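Local coordinates for protein T cell receptor mu chain (Monodelphis domestica, PDB 7L15) that forms, with a T cell receptor gamma chain, the marsupial gamma-mu receptor of T cells, which probably recognises antigen, at residues Gln146-Tyr157 / Gly185-Val195; Gly196-Ser204 / Ile212-Ser220. All coordinates share one frame; numbering follows the deposited sequence. Where two conformers were deposited one is given.

Interaction 1. Residues Gln146-Tyr157 / Gly185-Val195; sequences QDAVACLIRNFY and GTYSAIHIGRV
Phe156 lies across Tyr187 at about a right angle: Tyr187 CB sits over one ring face, 3.9 Å from the Phe156 ring centroid in a CH-pi contact, while Ala189 CB touches the ring edge at Phe156 CZ. The Phe156 ring swings back over the partner strand because CG stands between the backbone N and carbonyl carbon (chi1 51°). Beyond it, Tyr157 CD1 meets the edge of the Tyr187 ring at CE1, 3.9 Å away. On the other face, Ala150 CB packs against Ile192 CD1 at 3.6 Å.

Backbone bonds join the antiparallel strands through the pairs Val149-Gly193, Cys151-His191 and Ile153-Ala189. Asn155 and Phe156 both face Tyr187, a G1 beta bulge in which Phe156 N donates to Tyr187 O (2.9 Å) and Tyr187 N donates back to Phe156 O.

Polar side chains close both ends. Asn155 ND2 donates to Thr186 OG1 at 3.1 Å; the acceptor sits 19° out of the Asn155 amide plane. Asp147 OD2 reaches the edge of the Arg194 guanidinium in a long salt bridge, 3.9 Å to NH2; the guanidinium, whose face lies over Ala148 CB, also pairs through NH1 with Glu150 of the gamma chain.

This is the central B-E strand pair of an immunoglobulin constant domain, flanked by strands 139-145 and 175-181. Cys151 and His191 face the sandwich core, where Val163 and Leu165 of strand 162-167 meet His191. The opposite face turns to the gamma chain: Ile190 packs on its Trp189, whose NE1 is hydrogen-bonded to Ser188 OG, and Arg154 is in a salt bridge with its Glu136.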
# COMPACT_ATOMS: atom_id res chain seq x y z
N GLN A 146 23.93 -6.54 -17.26
CA GLN A 146 24.52 -7.89 -17.24
C GLN A 146 23.59 -8.82 -18.00
O GLN A 146 23.35 -8.57 -19.19
CB GLN A 146 24.83 -8.27 -15.80
CG GLN A 146 25.58 -7.18 -15.06
CD GLN A 146 26.12 -7.65 -13.74
OE1 GLN A 146 26.87 -8.62 -13.68
NE2 GLN A 146 25.75 -6.96 -12.66
N ASP A 147 23.07 -9.89 -17.39
CA ASP A 147 22.22 -10.87 -18.06
C ASP A 147 20.74 -10.57 -17.91
O ASP A 147 19.90 -11.40 -18.26
CB ASP A 147 22.51 -12.28 -17.52
CG ASP A 147 22.15 -12.44 -16.05
OD1 ASP A 147 22.63 -11.63 -15.23
OD2 ASP A 147 21.37 -13.36 -15.72
N ALA A 148 20.40 -9.40 -17.39
CA ALA A 148 19.03 -8.97 -17.26
C ALA A 148 18.72 -7.99 -18.38
O ALA A 148 19.54 -7.11 -18.69
CB ALA A 148 18.79 -8.33 -15.89
N VAL A 149 17.56 -8.16 -19.00
CA VAL A 149 17.07 -7.23 -20.01
C VAL A 149 15.72 -6.72 -19.56
O VAL A 149 14.84 -7.51 -19.20
CB VAL A 149 16.99 -7.88 -21.41
CG1 VAL A 149 16.11 -9.12 -21.36
CG2 VAL A 149 16.45 -6.88 -22.41
N ALA A 150 15.57 -5.40 -19.55
CA ALA A 150 14.29 -4.77 -19.31
C ALA A 150 13.81 -4.18 -20.62
O ALA A 150 14.58 -3.57 -21.36
CB ALA A 150 14.39 -3.66 -18.24
N CYS A 151 12.54 -4.38 -20.91
CA CYS A 151 11.90 -3.74 -22.05
C CYS A 151 10.97 -2.67 -21.49
O CYS A 151 10.02 -2.98 -20.78
CB CYS A 151 11.17 -4.77 -22.90
SG CYS A 151 10.30 -4.04 -24.23
N LEU A 152 11.26 -1.40 -21.78
CA LEU A 152 10.53 -0.27 -21.23
C LEU A 152 9.50 0.19 -22.26
O LEU A 152 9.85 0.52 -23.39
CB LEU A 152 11.48 0.86 -20.87
CG LEU A 152 10.89 2.25 -20.67
CD1 LEU A 152 9.92 2.24 -19.54
CD2 LEU A 152 12.04 3.23 -20.36
N ILE A 153 8.24 0.26 -21.84
CA ILE A 153 7.12 0.53 -22.74
C ILE A 153 6.37 1.74 -22.18
O ILE A 153 5.71 1.63 -21.14
CB ILE A 153 6.21 -0.70 -22.86
CG1 ILE A 153 7.05 -1.89 -23.29
CG2 ILE A 153 5.06 -0.43 -23.85
CD1 ILE A 153 6.39 -3.23 -23.00
N ARG A 154 6.44 2.88 -22.87
CA ARG A 154 6.03 4.16 -22.27
C ARG A 154 4.82 4.78 -22.93
O ARG A 154 4.79 4.99 -24.15
CB ARG A 154 7.18 5.17 -22.29
CG ARG A 154 8.32 4.76 -21.42
CD ARG A 154 8.95 5.89 -20.62
NE ARG A 154 8.17 7.13 -20.62
CZ ARG A 154 8.69 8.32 -20.88
NH1 ARG A 154 7.91 9.39 -20.85
NH2 ARG A 154 9.99 8.46 -21.15
N ASN A 155 3.83 5.11 -22.11
CA ASN A 155 2.75 6.01 -22.47
C ASN A 155 1.92 5.41 -23.61
O ASN A 155 2.10 5.72 -24.79
CB ASN A 155 3.32 7.39 -22.78
CG ASN A 155 4.17 7.92 -21.62
OD1 ASN A 155 5.32 8.33 -21.80
ND2 ASN A 155 3.61 7.89 -20.42
N PHE A 156 1.04 4.50 -23.22
CA PHE A 156 0.07 3.93 -24.13
C PHE A 156 -1.30 3.97 -23.48
O PHE A 156 -1.43 4.05 -22.26
CB PHE A 156 0.43 2.50 -24.53
CG PHE A 156 0.72 1.59 -23.38
CD1 PHE A 156 1.97 1.57 -22.79
CD2 PHE A 156 -0.25 0.71 -22.91
CE1 PHE A 156 2.25 0.71 -21.74
CE2 PHE A 156 0.01 -0.16 -21.86
CZ PHE A 156 1.27 -0.15 -21.27
N TYR A 157 -2.32 3.93 -24.31
CA TYR A 157 -3.67 3.88 -23.84
C TYR A 157 -4.44 3.27 -25.01
O TYR A 157 -4.16 3.64 -26.16
CB TYR A 157 -4.23 5.27 -23.48
CG TYR A 157 -5.59 5.10 -22.85
CD1 TYR A 157 -5.70 4.79 -21.50
CD2 TYR A 157 -6.75 5.15 -23.62
CE1 TYR A 157 -6.94 4.57 -20.90
CE2 TYR A 157 -8.02 4.93 -23.02
CZ TYR A 157 -8.09 4.65 -21.67
OH TYR A 157 -9.31 4.42 -21.06
N GLY A 185 -2.57 9.94 -16.90
CA GLY A 185 -3.69 9.18 -17.40
C GLY A 185 -3.35 8.15 -18.45
O GLY A 185 -4.26 7.56 -19.03
N THR A 186 -2.07 7.92 -18.72
CA THR A 186 -1.65 6.84 -19.61
C THR A 186 -0.99 5.72 -18.80
O THR A 186 -0.82 5.81 -17.58
CB THR A 186 -0.71 7.38 -20.69
OG1 THR A 186 0.49 7.85 -20.08
CG2 THR A 186 -1.38 8.55 -21.42
N TYR A 187 -0.64 4.64 -19.48
CA TYR A 187 0.04 3.53 -18.86
C TYR A 187 1.47 3.45 -19.37
O TYR A 187 1.78 3.89 -20.48
CB TYR A 187 -0.67 2.20 -19.15
CG TYR A 187 -2.03 2.13 -18.51
CD1 TYR A 187 -3.16 2.68 -19.14
CD2 TYR A 187 -2.19 1.54 -17.28
CE1 TYR A 187 -4.40 2.60 -18.55
CE2 TYR A 187 -3.43 1.47 -16.67
CZ TYR A 187 -4.52 2.00 -17.31
OH TYR A 187 -5.75 1.92 -16.69
N SER A 188 2.34 2.90 -18.53
CA SER A 188 3.67 2.51 -18.94
C SER A 188 3.93 1.15 -18.31
O SER A 188 3.19 0.70 -17.43
CB SER A 188 4.72 3.58 -18.58
OG SER A 188 5.12 3.50 -17.22
N ALA A 189 4.94 0.45 -18.80
CA ALA A 189 5.09 -0.93 -18.40
C ALA A 189 6.53 -1.33 -18.61
O ALA A 189 7.25 -0.73 -19.41
CB ALA A 189 4.14 -1.85 -19.19
N ILE A 190 6.94 -2.34 -17.85
CA ILE A 190 8.27 -2.91 -17.94
C ILE A 190 8.11 -4.41 -18.04
O ILE A 190 7.40 -5.02 -17.23
CB ILE A 190 9.14 -2.55 -16.72
CG1 ILE A 190 9.50 -1.07 -16.77
CG2 ILE A 190 10.41 -3.40 -16.70
CD1 ILE A 190 10.30 -0.67 -15.66
N HIS A 191 8.75 -5.00 -19.05
CA HIS A 191 8.79 -6.44 -19.26
C HIS A 191 10.23 -6.90 -19.02
O HIS A 191 11.15 -6.45 -19.71
CB HIS A 191 8.33 -6.77 -20.68
CG HIS A 191 8.03 -8.21 -20.92
ND1 HIS A 191 7.07 -8.91 -20.22
CD2 HIS A 191 8.53 -9.08 -21.83
CE1 HIS A 191 7.01 -10.15 -20.67
NE2 HIS A 191 7.88 -10.28 -21.65
N ILE A 192 10.42 -7.80 -18.05
CA ILE A 192 11.75 -8.23 -17.61
C ILE A 192 12.03 -9.63 -18.15
O ILE A 192 11.14 -10.48 -18.20
CB ILE A 192 11.84 -8.20 -16.08
CG1 ILE A 192 11.74 -6.76 -15.58
CG2 ILE A 192 13.12 -8.84 -15.61
CD1 ILE A 192 12.95 -5.94 -15.86
N GLY A 193 13.28 -9.87 -18.55
CA GLY A 193 13.69 -11.21 -18.94
C GLY A 193 15.17 -11.41 -18.70
O GLY A 193 15.89 -10.48 -18.36
N ARG A 194 15.61 -12.66 -18.88
CA ARG A 194 17.00 -13.05 -18.67
C ARG A 194 17.60 -13.50 -19.99
O ARG A 194 17.05 -14.37 -20.67
CB ARG A 194 17.12 -14.17 -17.63
CG ARG A 194 16.19 -14.03 -16.43
CD ARG A 194 16.22 -12.65 -15.82
NE ARG A 194 17.46 -12.40 -15.11
CZ ARG A 194 17.52 -12.18 -13.81
NH1 ARG A 194 16.40 -12.18 -13.09
NH2 ARG A 194 18.69 -11.96 -13.23
N VAL A 195 18.74 -12.92 -20.36
CA VAL A 195 19.43 -13.29 -21.60
C VAL A 195 20.87 -12.82 -21.49
O VAL A 195 21.15 -11.79 -20.88
CB VAL A 195 18.71 -12.70 -22.84
CG1 VAL A 195 18.97 -11.21 -22.97
CG2 VAL A 195 19.11 -13.46 -24.12

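Interaction 2. Residues Gly196-Ser204 / Ile212-Ser220; sequences GENDAITCS and IHMSHQAGS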
# COMPACT_ATOMS: atom_id res chain seq x y z
N GLY A 196 21.78 -13.59 -22.09
CA GLY A 196 23.18 -13.22 -22.04
C GLY A 196 23.40 -11.84 -22.64
O GLY A 196 22.74 -11.44 -23.60
N GLU A 197 24.36 -11.10 -22.05
CA GLU A 197 24.58 -9.71 -22.43
C GLU A 197 25.02 -9.57 -23.88
O GLU A 197 24.94 -8.47 -24.44
CB GLU A 197 25.63 -9.07 -21.52
N ASN A 198 25.45 -10.66 -24.52
CA ASN A 198 25.87 -10.63 -25.90
C ASN A 198 24.86 -11.25 -26.86
O ASN A 198 25.11 -11.29 -28.07
CB ASN A 198 27.23 -11.32 -26.05
CG ASN A 198 28.33 -10.62 -25.27
OD1 ASN A 198 28.73 -9.50 -25.61
ND2 ASN A 198 28.81 -11.26 -24.21
N ASP A 199 23.72 -11.73 -26.37
CA ASP A 199 22.74 -12.32 -27.27
C ASP A 199 21.93 -11.24 -27.97
O ASP A 199 21.70 -10.15 -27.43
CB ASP A 199 21.81 -13.28 -26.53
CG ASP A 199 22.50 -14.56 -26.10
OD1 ASP A 199 23.65 -14.78 -26.52
OD2 ASP A 199 21.87 -15.35 -25.35
N ALA A 200 21.50 -11.53 -29.19
CA ALA A 200 20.57 -10.66 -29.89
C ALA A 200 19.22 -10.72 -29.18
O ALA A 200 18.73 -11.80 -28.83
CB ALA A 200 20.43 -11.07 -31.35
N ILE A 201 18.63 -9.56 -28.94
CA ILE A 201 17.38 -9.49 -28.20
C ILE A 201 16.42 -8.58 -28.95
O ILE A 201 16.82 -7.56 -29.52
CB ILE A 201 17.61 -9.02 -26.74
CG1 ILE A 201 16.29 -8.96 -25.98
CG2 ILE A 201 18.37 -7.70 -26.68
CD1 ILE A 201 15.59 -10.29 -25.93
N THR A 202 15.15 -8.97 -28.98
CA THR A 202 14.11 -8.16 -29.58
C THR A 202 12.95 -8.06 -28.61
O THR A 202 12.48 -9.07 -28.08
CB THR A 202 13.62 -8.75 -30.91
OG1 THR A 202 14.66 -8.65 -31.89
CG2 THR A 202 12.39 -8.00 -31.41
N CYS A 203 12.48 -6.84 -28.36
CA CYS A 203 11.26 -6.65 -27.62
C CYS A 203 10.17 -6.24 -28.59
O CYS A 203 10.34 -5.29 -29.35
CB CYS A 203 11.41 -5.59 -26.53
SG CYS A 203 9.92 -5.53 -25.57
N SER A 204 9.05 -6.95 -28.56
CA SER A 204 8.01 -6.76 -29.54
C SER A 204 6.68 -6.54 -28.83
O SER A 204 6.28 -7.36 -28.00
CB SER A 204 7.93 -7.96 -30.48
OG SER A 204 6.70 -7.94 -31.17
N ILE A 212 4.99 -2.65 -32.44
CA ILE A 212 6.10 -1.76 -32.14
C ILE A 212 7.20 -2.61 -31.54
O ILE A 212 6.93 -3.60 -30.85
CB ILE A 212 5.73 -0.61 -31.18
CG1 ILE A 212 4.43 0.09 -31.60
CG2 ILE A 212 6.87 0.40 -31.09
CD1 ILE A 212 3.20 -0.50 -30.94
N HIS A 213 8.45 -2.24 -31.81
CA HIS A 213 9.56 -3.08 -31.37
C HIS A 213 10.86 -2.30 -31.36
O HIS A 213 11.01 -1.29 -32.06
CB HIS A 213 9.70 -4.32 -32.27
CG HIS A 213 10.20 -4.00 -33.64
ND1 HIS A 213 9.36 -3.76 -34.70
CD2 HIS A 213 11.46 -3.91 -34.13
CE1 HIS A 213 10.08 -3.51 -35.79
NE2 HIS A 213 11.36 -3.60 -35.47
N MET A 214 11.81 -2.79 -30.56
CA MET A 214 13.22 -2.43 -30.59
C MET A 214 14.05 -3.71 -30.52
O MET A 214 13.67 -4.67 -29.84
CB MET A 214 13.60 -1.49 -29.44
CG MET A 214 15.09 -1.09 -29.43
SD MET A 214 15.42 0.42 -28.47
CE MET A 214 16.86 -0.02 -27.50
N SER A 215 15.17 -3.74 -31.23
CA SER A 215 16.08 -4.88 -31.15
C SER A 215 17.51 -4.39 -31.00
O SER A 215 17.90 -3.39 -31.61
CB SER A 215 16.01 -5.82 -32.38
OG SER A 215 14.99 -5.49 -33.30
N HIS A 216 18.29 -5.11 -30.21
CA HIS A 216 19.73 -4.95 -30.17
C HIS A 216 20.31 -6.12 -30.95
O HIS A 216 20.26 -7.26 -30.49
CB HIS A 216 20.24 -4.92 -28.73
CG HIS A 216 20.06 -3.59 -28.05
ND1 HIS A 216 20.25 -3.42 -26.69
CD2 HIS A 216 19.70 -2.38 -28.54
CE1 HIS A 216 20.03 -2.16 -26.38
NE2 HIS A 216 19.70 -1.50 -27.48
N GLN A 217 20.81 -5.84 -32.15
CA GLN A 217 21.36 -6.89 -33.00
C GLN A 217 22.71 -7.33 -32.48
O GLN A 217 23.44 -6.56 -31.85
CB GLN A 217 21.48 -6.41 -34.46
CG GLN A 217 20.13 -6.11 -35.15
CD GLN A 217 19.18 -7.32 -35.23
OE1 GLN A 217 19.61 -8.48 -35.17
NE2 GLN A 217 17.89 -7.04 -35.38
N ALA A 218 23.03 -8.60 -32.74
CA ALA A 218 24.36 -9.13 -32.47
C ALA A 218 25.23 -9.21 -33.72
O ALA A 218 26.46 -9.32 -33.60
CB ALA A 218 24.25 -10.52 -31.83
N GLY A 219 24.63 -9.16 -34.91
CA GLY A 219 25.38 -9.06 -36.14
C GLY A 219 24.80 -7.97 -37.03
O GLY A 219 23.76 -7.38 -36.73
N SER A 220 25.51 -7.71 -38.13
CA SER A 220 25.10 -6.69 -39.10
C SER A 220 23.68 -6.92 -39.64
O SER A 220 23.49 -7.61 -40.65
CB SER A 220 26.10 -6.64 -40.26
OG SER A 220 27.38 -6.25 -39.82
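Thr202 and Ser215 stand side by side on the outward face of the hairpin, where Thr202 OG1 touches Ser215 CB at 3.2 Å. The two hydroxyls, Thr202 OG1 and Ser215 OG, lie 3.5 Å apart at an angle too poor for a hydrogen bond. On the same face His213 CB lies 3.1 Å from Cys203 O, and its imidazole leads away from strand 201-204; His213 ND1 and Ser204 OG both find their hydrogen-bond partner in the carboxylate of Glu211.

On the inward face Ile201 and His216 run at a slant to each other. The CG1 branch of Ile201 is trans to the backbone N (chi1 -180°), which turns CG2 to His216 CB, 3.9 Å away, while the end of the Ile201 side chain leads away from strand 212-216. Past the paired strands, Ala200 CB and Ala218 CB meet at 3.9 Å.

Two hydrogen-bonded antiparallel pairs, Ile201-His216 and Cys203-Met214, fix this register. The Cys203 N to Met214 O bond (2.9 Å) is almost collinear with the carbonyl, at a C=O...N angle of 173°.

These strands form the F-G hairpin of the constant domain, with 210-216 at the sheet's outer edge. Strand 162-167 pairs with the other side of 201-207, placing Leu165 against Ile201 and Cys203, while Leu142 and Arg144 of strand 139-145 in the facing sheet meet Met214 and His216.

In the fold
Interaction 1 and interaction 2 belong to the two facing sheets of one immunoglobulin constant domain, their centres about 14 Å apart. Cys151 SG and Cys203 SG, 2.0 Å apart, form the disulfide that bolts strand 148-156 to strand 201-207 through the core. Two residues earlier on each strand, Val149 CG2 packs on Ile201 CG1 at 4.1 Å. The chain passes from 185-195 directly into the turn at Gly196-Asp199, where Glu197 CB packs 3.3 Å from Gln146 O. Interaction 1 presents its outer face to the gamma chain, whereas no partner chain touches interaction 2. Neither includes the glycan's neighbours Gln47, Asn66 and Ser68, which belong to the variable domain.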